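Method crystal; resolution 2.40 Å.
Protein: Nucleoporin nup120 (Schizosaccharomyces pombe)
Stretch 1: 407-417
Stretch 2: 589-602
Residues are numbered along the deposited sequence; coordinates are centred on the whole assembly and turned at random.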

ATOM      1  N   PHE A 407       9.757   7.594  14.810  1.00 85.32           N
ATOM      2  CA  PHE A 407       9.477   7.283  16.208  1.00 81.67           C
ATOM      3  C   PHE A 407       7.983   7.375  16.533  1.00 69.96           C
ATOM      4  O   PHE A 407       7.283   8.263  16.043  1.00 64.53           O
ATOM      5  N   PHE A 408       7.501   6.450  17.361  1.00 55.71           N
ATOM      6  CA  PHE A 408       6.166   6.565  17.957  1.00 50.82           C
ATOM      7  C   PHE A 408       6.095   5.893  19.333  1.00 54.31           C
ATOM      8  O   PHE A 408       6.809   4.933  19.595  1.00 61.03           O
ATOM      9  N   ASP A 409       5.244   6.413  20.211  1.00 56.36           N
ATOM     10  CA  ASP A 409       4.998   5.777  21.497  1.00 58.73           C
ATOM     11  C   ASP A 409       4.131   4.541  21.296  1.00 61.21           C
ATOM     12  O   ASP A 409       3.415   4.432  20.300  1.00 56.28           O
ATOM     13  N   VAL A 410       4.217   3.614  22.244  1.00 45.23           N
ATOM     14  CA  VAL A 410       3.396   2.422  22.247  1.00 44.32           C
ATOM     15  C   VAL A 410       1.921   2.831  22.161  1.00 40.06           C
ATOM     16  O   VAL A 410       1.450   3.602  22.994  1.00 51.28           O
ATOM     17  N   PRO A 411       1.200   2.339  21.127  1.00 38.69           N
ATOM     18  CA  PRO A 411      -0.189   2.741  20.898  1.00 35.09           C
ATOM     19  C   PRO A 411      -1.099   2.476  22.089  1.00 42.88           C
ATOM     20  O   PRO A 411      -1.084   1.377  22.651  1.00 44.34           O
ATOM     21  N   THR A 412      -1.901   3.478  22.442  1.00 42.90           N
ATOM     22  CA  THR A 412      -2.830   3.385  23.568  1.00 49.10           C
ATOM     23  C   THR A 412      -4.248   3.256  23.042  1.00 49.34           C
ATOM     24  O   THR A 412      -5.185   3.001  23.799  1.00 57.71           O
ATOM     25  N   ASN A 413      -4.389   3.456  21.734  1.00 40.57           N
ATOM     26  CA  ASN A 413      -5.636   3.231  21.024  1.00 39.21           C
ATOM     27  C   ASN A 413      -5.318   2.450  19.746  1.00 40.90           C
ATOM     28  O   ASN A 413      -4.159   2.417  19.315  1.00 36.03           O
ATOM     29  N   MET A 414      -6.329   1.838  19.132  1.00 36.56           N
ATOM     30  CA  MET A 414      -6.080   0.964  17.980  1.00 38.32           C
ATOM     31  C   MET A 414      -6.470   1.550  16.620  1.00 34.94           C
ATOM     32  O   MET A 414      -6.513   0.818  15.632  1.00 34.17           O
ATOM     33  N   SER A 415      -6.709   2.861  16.564  1.00 31.90           N
ATOM     34  CA  SER A 415      -7.072   3.549  15.298  1.00 34.94           C
ATOM     35  C   SER A 415      -6.136   3.253  14.131  1.00 31.98           C
ATOM     36  O   SER A 415      -6.591   3.132  13.003  1.00 38.61           O
ATOM     37  N   SER A 416      -4.840   3.118  14.410  1.00 37.72           N
ATOM     38  CA  SER A 416      -3.868   2.667  13.404  1.00 37.30           C
ATOM     39  C   SER A 416      -3.237   1.307  13.756  1.00 39.57           C
ATOM     40  O   SER A 416      -2.170   0.950  13.244  1.00 34.52           O
ATOM     41  N   GLY A 417      -3.900   0.548  14.627  1.00 38.39           N
ATOM     42  CA  GLY A 417      -3.422  -0.786  14.994  1.00 35.17           C
ATOM     43  C   GLY A 417      -2.320  -0.776  16.033  1.00 36.88           C
ATOM     44  O   GLY A 417      -2.040   0.259  16.646  1.00 36.43           O
ATOM     45  N   SER A 589       0.967  14.654  18.382  1.00 43.58           N
ATOM     46  CA  SER A 589       1.841  13.485  18.274  1.00 50.65           C
ATOM     47  C   SER A 589       1.233  12.443  17.324  1.00 51.00           C
ATOM     48  O   SER A 589       0.042  12.515  16.987  1.00 44.40           O
ATOM     49  N   PHE A 590       2.052  11.476  16.914  1.00 52.57           N
ATOM     50  CA  PHE A 590       1.615  10.382  16.048  1.00 49.15           C
ATOM     51  C   PHE A 590       0.311   9.763  16.547  1.00 51.83           C
ATOM     52  O   PHE A 590      -0.601   9.501  15.764  1.00 57.90           O
ATOM     53  N   SER A 591       0.243   9.539  17.856  1.00 52.77           N
ATOM     54  CA  SER A 591      -0.902   8.902  18.496  1.00 42.09           C
ATOM     55  C   SER A 591      -2.162   9.772  18.421  1.00 43.31           C
ATOM     56  O   SER A 591      -3.255   9.267  18.174  1.00 49.79           O
ATOM     57  N   THR A 592      -2.003  11.075  18.636  1.00 44.76           N
ATOM     58  CA  THR A 592      -3.113  12.018  18.521  1.00 44.43           C
ATOM     59  C   THR A 592      -3.572  12.114  17.068  1.00 36.17           C
ATOM     60  O   THR A 592      -4.772  12.110  16.797  1.00 36.34           O
ATOM     61  N   LEU A 593      -2.615  12.185  16.143  1.00 35.43           N
ATOM     62  CA  LEU A 593      -2.914  12.270  14.710  1.00 35.14           C
ATOM     63  C   LEU A 593      -3.717  11.079  14.238  1.00 40.20           C
ATOM     64  O   LEU A 593      -4.627  11.207  13.410  1.00 37.67           O
ATOM     65  N   SER A 594      -3.374   9.916  14.783  1.00 38.77           N
ATOM     66  CA  SER A 594      -4.010   8.670  14.407  1.00 36.23           C
ATOM     67  C   SER A 594      -5.469   8.680  14.857  1.00 34.15           C
ATOM     68  O   SER A 594      -6.347   8.149  14.165  1.00 38.80           O
ATOM     69  N   GLU A 595      -5.725   9.310  16.000  1.00 29.28           N
ATOM     70  CA  GLU A 595      -7.086   9.432  16.524  1.00 35.86           C
ATOM     71  C   GLU A 595      -7.891  10.456  15.726  1.00 45.09           C
ATOM     72  O   GLU A 595      -9.091  10.272  15.486  1.00 42.94           O
ATOM     73  N   ILE A 596      -7.214  11.530  15.315  1.00 40.50           N
ATOM     74  CA  ILE A 596      -7.825  12.592  14.530  1.00 36.59           C
ATOM     75  C   ILE A 596      -8.279  12.076  13.155  1.00 39.13           C
ATOM     76  O   ILE A 596      -9.402  12.365  12.706  1.00 40.55           O
ATOM     77  N   ARG A 597      -7.426  11.287  12.509  1.00 31.65           N
ATOM     78  CA  ARG A 597      -7.750  10.758  11.191  1.00 35.71           C
ATOM     79  C   ARG A 597      -8.900   9.749  11.239  1.00 36.20           C
ATOM     80  O   ARG A 597      -9.708   9.675  10.314  1.00 43.83           O
ATOM     81  N   TYR A 598      -8.989   9.012  12.341  1.00 35.57           N
ATOM     82  CA  TYR A 598     -10.123   8.131  12.594  1.00 29.57           C
ATOM     83  C   TYR A 598     -11.426   8.919  12.778  1.00 28.19           C
ATOM     84  O   TYR A 598     -12.460   8.517  12.273  1.00 30.88           O
ATOM     85  N   SER A 599     -11.370  10.035  13.508  1.00 32.78           N
ATOM     86  CA  SER A 599     -12.509  10.948  13.621  1.00 32.60           C
ATOM     87  C   SER A 599     -12.894  11.572  12.270  1.00 37.49           C
ATOM     88  O   SER A 599     -14.083  11.703  11.967  1.00 34.96           O
ATOM     89  N   LEU A 600     -11.897  11.961  11.472  1.00 32.70           N
ATOM     90  CA  LEU A 600     -12.174  12.601  10.171  1.00 38.39           C
ATOM     91  C   LEU A 600     -12.757  11.590   9.205  1.00 38.66           C
ATOM     92  O   LEU A 600     -13.671  11.902   8.443  1.00 38.12           O
ATOM     93  N   ARG A 601     -12.231  10.371   9.265  1.00 36.40           N
ATOM     94  CA  ARG A 601     -12.757   9.243   8.500  1.00 38.80           C
ATOM     95  C   ARG A 601     -14.232   9.057   8.833  1.00 44.49           C
ATOM     96  O   ARG A 601     -15.073   8.956   7.941  1.00 42.18           O
ATOM     97  N   GLU A 602     -14.534   9.045  10.129  1.00 40.14           N
ATOM     98  CA  GLU A 602     -15.890   8.871  10.629  1.00 44.15           C
ATOM     99  C   GLU A 602     -16.767  10.013  10.119  1.00 46.02           C
ATOM    100  O   GLU A 602     -17.888   9.801   9.648  1.00 44.56           O
TER

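Three serine hydroxyls meet at the centre of this contact, a cluster of short polar side chains. S594, from the helix, has chi1 in the t well and projects toward the loop, where its OG lies 2.5 Å from OG of S415 and 2.7 Å from OG of S416. Both pairs are hydrogen bonds. OG of S415 gives its proton to OD1 of N413, which leaves it the acceptor towards S594; between S594 and S416 either hydroxyl could be the donor.

The arrangement illustrates a general principle: short polar side chains can join a loop to a helix closely when the loop also bonds to itself. N413 (chi1 p) supplies such bonds. Its OD1 accepts from the backbone N of S415 at 2.9 Å and from OG of S415 at 2.5 Å, with S415 in the p rotamer beside the helix. A type I turn from M414 to G417, closed by a hydrogen bond from G417 N to M414 O of 2.8 Å, includes S415 and brings S416 (chi1 m) to the same hydroxyl of S594. M414 itself points away from the helix. G417 ends the turn with a positive phi, a conformation that by itself favours glycine.

The amide of N413 also packs against the helix, with its ND2 3.1 Å from CG of E595; this is a contact with the aliphatic part of a side chain whose CA-to-CB bond points sideways to the loop. Nearby, S591 (chi1 t) points toward the loop, its OG 3.8 Å from ND2 of N413 and 4.0 Å from OG1 of T412. One turn beyond S594, Y598 points toward the loop, with its CB 3.8 Å from CB of S415; its chi1 is t.

A water extends the polar centre. Water 1 donates to O of S594 at 2.7 Å and, weakly, to O of S415 at 3.1 Å, while accepting from NH2 of R601 at 3.0 Å. It thus links the loop backbone to the helix backbone and to an arginine two turns further along, whose NH1 stays 4.2 Å from O of S415.

The apolar share of the contact lies at the start of the helix. F590 (chi1 t) turns toward the loop and receives CB of F408, which approaches CD1 of F590 to 3.8 Å and makes an off-centre CH-pi contact with the ring, 4.2 Å from CB of F408 to the centroid of the F590 ring. F408 adopts the p rotamer, and its ring leads away after CB has pointed in; the two rings are oblique, with centroids 5.5 Å apart.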

ATOM      1  CB  PHE A 407      10.292   8.241  17.098  1.00 89.45           C
ATOM      2  CG  PHE A 407       9.936   8.188  18.560  1.00115.17           C
ATOM      3  CD1 PHE A 407      10.534   7.253  19.403  1.00122.49           C
ATOM      4  CD2 PHE A 407       9.015   9.084  19.099  1.00104.97           C
ATOM      5  CE1 PHE A 407      10.209   7.202  20.752  1.00113.19           C
ATOM      6  CE2 PHE A 407       8.685   9.036  20.446  1.00119.98           C
ATOM      7  CZ  PHE A 407       9.285   8.095  21.273  1.00116.46           C
ATOM      8  CB  PHE A 408       5.088   6.012  17.022  1.00 46.74           C
ATOM      9  CG  PHE A 408       5.211   4.536  16.739  1.00 43.79           C
ATOM     10  CD1 PHE A 408       6.072   4.070  15.746  1.00 37.32           C
ATOM     11  CD2 PHE A 408       4.445   3.610  17.451  1.00 48.87           C
ATOM     12  CE1 PHE A 408       6.177   2.708  15.482  1.00 40.45           C
ATOM     13  CE2 PHE A 408       4.547   2.247  17.192  1.00 44.32           C
ATOM     14  CZ  PHE A 408       5.409   1.797  16.202  1.00 40.99           C
ATOM     15  CB  ASP A 409       4.313   6.742  22.470  1.00 57.12           C
ATOM     16  CG  ASP A 409       5.218   7.880  22.910  1.00 68.22           C
ATOM     17  OD1 ASP A 409       6.451   7.794  22.715  1.00 72.80           O
ATOM     18  OD2 ASP A 409       4.687   8.867  23.458  1.00 71.31           O
ATOM     19  CB  VAL A 410       3.698   1.563  23.499  1.00 46.73           C
ATOM     20  CG1 VAL A 410       2.583   0.568  23.771  1.00 44.13           C
ATOM     21  CG2 VAL A 410       5.029   0.838  23.337  1.00 43.66           C
ATOM     22  CB  PRO A 411      -0.638   1.877  19.703  1.00 29.25           C
ATOM     23  CG  PRO A 411       0.513   0.983  19.360  1.00 27.11           C
ATOM     24  CD  PRO A 411       1.738   1.548  20.001  1.00 33.99           C
ATOM     25  CB  THR A 412      -2.735   4.630  24.475  1.00 58.94           C
ATOM     26  OG1 THR A 412      -2.810   5.816  23.670  1.00 67.04           O
ATOM     27  CG2 THR A 412      -1.421   4.626  25.252  1.00 52.58           C
ATOM     28  CB  ASN A 413      -6.314   4.567  20.712  1.00 36.54           C
ATOM     29  CG  ASN A 413      -5.669   5.285  19.546  1.00 38.20           C
ATOM     30  OD1 ASN A 413      -5.944   4.979  18.387  1.00 43.11           O
ATOM     31  ND2 ASN A 413      -4.813   6.244  19.843  1.00 36.60           N
ATOM     32  CB  MET A 414      -6.711  -0.423  18.184  1.00 34.37           C
ATOM     33  CG  MET A 414      -6.138  -1.221  19.357  1.00 38.30           C
ATOM     34  SD  MET A 414      -4.483  -1.895  19.081  1.00 36.52           S
ATOM     35  CE  MET A 414      -3.456  -0.788  20.058  1.00 33.85           C
ATOM     36  CB  SER A 415      -7.187   5.058  15.491  1.00 33.23           C
ATOM     37  OG  SER A 415      -5.956   5.598  15.932  1.00 41.89           O
ATOM     38  CB  SER A 416      -2.776   3.722  13.204  1.00 35.45           C
ATOM     39  OG  SER A 416      -3.281   4.853  12.509  1.00 46.70           O
ATOM     40  CB  SER A 589       2.086  12.865  19.656  1.00 45.76           C
ATOM     41  OG  SER A 589       0.876  12.382  20.220  1.00 53.77           O
ATOM     42  CB  PHE A 590       2.698   9.298  15.951  1.00 46.89           C
ATOM     43  CG  PHE A 590       2.265   8.075  15.182  1.00 48.91           C
ATOM     44  CD1 PHE A 590       1.609   7.027  15.821  1.00 39.20           C
ATOM     45  CD2 PHE A 590       2.495   7.980  13.809  1.00 51.47           C
ATOM     46  CE1 PHE A 590       1.194   5.909  15.112  1.00 40.63           C
ATOM     47  CE2 PHE A 590       2.086   6.860  13.095  1.00 51.05           C
ATOM     48  CZ  PHE A 590       1.432   5.822  13.749  1.00 46.23           C
ATOM     49  CB  SER A 591      -0.544   8.553  19.948  1.00 44.44           C
ATOM     50  OG  SER A 591      -1.698   8.269  20.723  1.00 58.55           O
ATOM     51  CB  THR A 592      -2.740  13.423  19.062  1.00 47.67           C
ATOM     52  OG1 THR A 592      -2.362  13.329  20.444  1.00 48.07           O
ATOM     53  CG2 THR A 592      -3.910  14.383  18.943  1.00 36.07           C
ATOM     54  CB  LEU A 593      -1.628  12.353  13.885  1.00 30.30           C
ATOM     55  CG  LEU A 593      -1.004  13.741  13.751  1.00 44.86           C
ATOM     56  CD1 LEU A 593       0.215  13.701  12.836  1.00 37.43           C
ATOM     57  CD2 LEU A 593      -2.036  14.737  13.234  1.00 53.87           C
ATOM     58  CB  SER A 594      -3.229   7.497  15.000  1.00 39.71           C
ATOM     59  OG  SER A 594      -3.859   6.270  14.716  1.00 53.50           O
ATOM     60  CB  GLU A 595      -7.069   9.801  18.012  1.00 46.52           C
ATOM     61  CG  GLU A 595      -6.491   8.707  18.900  1.00 52.45           C
ATOM     62  CD  GLU A 595      -6.626   8.996  20.383  1.00 64.30           C
ATOM     63  OE1 GLU A 595      -5.807   9.777  20.921  1.00 57.71           O
ATOM     64  OE2 GLU A 595      -7.538   8.418  21.017  1.00 67.57           O
ATOM     65  CB  ILE A 596      -6.872  13.798  14.416  1.00 36.28           C
ATOM     66  CG1 ILE A 596      -6.908  14.601  15.718  1.00 38.33           C
ATOM     67  CG2 ILE A 596      -7.238  14.683  13.236  1.00 34.14           C
ATOM     68  CD1 ILE A 596      -5.800  15.631  15.850  1.00 40.87           C
ATOM     69  CB  ARG A 597      -6.504  10.193  10.521  1.00 36.47           C
ATOM     70  CG  ARG A 597      -5.472  11.283  10.268  1.00 33.70           C
ATOM     71  CD  ARG A 597      -4.161  10.755   9.699  1.00 33.03           C
ATOM     72  NE  ARG A 597      -3.310  11.890   9.356  1.00 40.09           N
ATOM     73  CZ  ARG A 597      -1.983  11.880   9.335  1.00 38.88           C
ATOM     74  NH1 ARG A 597      -1.312  10.781   9.628  1.00 38.28           N
ATOM     75  NH2 ARG A 597      -1.323  12.986   9.017  1.00 35.48           N
ATOM     76  CB  TYR A 598      -9.850   7.248  13.823  1.00 28.28           C
ATOM     77  CG  TYR A 598     -11.052   6.435  14.251  1.00 29.18           C
ATOM     78  CD1 TYR A 598     -12.040   6.997  15.060  1.00 29.06           C
ATOM     79  CD2 TYR A 598     -11.213   5.106  13.832  1.00 29.99           C
ATOM     80  CE1 TYR A 598     -13.153   6.265  15.448  1.00 36.48           C
ATOM     81  CE2 TYR A 598     -12.321   4.364  14.220  1.00 31.00           C
ATOM     82  CZ  TYR A 598     -13.283   4.946  15.027  1.00 39.01           C
ATOM     83  OH  TYR A 598     -14.380   4.218  15.418  1.00 51.87           O
ATOM     84  CB  SER A 599     -12.208  12.073  14.608  1.00 30.50           C
ATOM     85  OG  SER A 599     -12.024  11.572  15.905  1.00 36.36           O
ATOM     86  CB  LEU A 600     -10.922  13.268   9.569  1.00 28.99           C
ATOM     87  CG  LEU A 600     -10.348  14.479  10.309  1.00 28.99           C
ATOM     88  CD1 LEU A 600      -9.001  14.898   9.737  1.00 27.36           C
ATOM     89  CD2 LEU A 600     -11.332  15.643  10.267  1.00 33.17           C
ATOM     90  CB  ARG A 601     -11.979   7.986   8.877  1.00 44.88           C
ATOM     91  CG  ARG A 601     -11.874   6.913   7.813  1.00 53.27           C
ATOM     92  CD  ARG A 601     -11.005   5.777   8.330  1.00 58.68           C
ATOM     93  NE  ARG A 601      -9.655   6.240   8.654  1.00 77.45           N
ATOM     94  CZ  ARG A 601      -8.975   5.907   9.750  1.00 63.42           C
ATOM     95  NH1 ARG A 601      -9.515   5.111  10.660  1.00 65.95           N
ATOM     96  NH2 ARG A 601      -7.755   6.387   9.948  1.00 52.50           N
ATOM     97  CB  GLU A 602     -15.852   8.852  12.156  1.00 45.73           C
ATOM     98  CG  GLU A 602     -16.929   8.036  12.837  1.00 68.54           C
ATOM     99  CD  GLU A 602     -16.655   7.849  14.323  1.00 79.89           C
ATOM    100  OE1 GLU A 602     -16.734   6.695  14.807  1.00 85.68           O
ATOM    101  OE2 GLU A 602     -16.350   8.849  15.010  1.00 69.83           O
TER
HETATM  102  O   HOH W   1      -6.019   6.159  12.352  1.00 34.37           O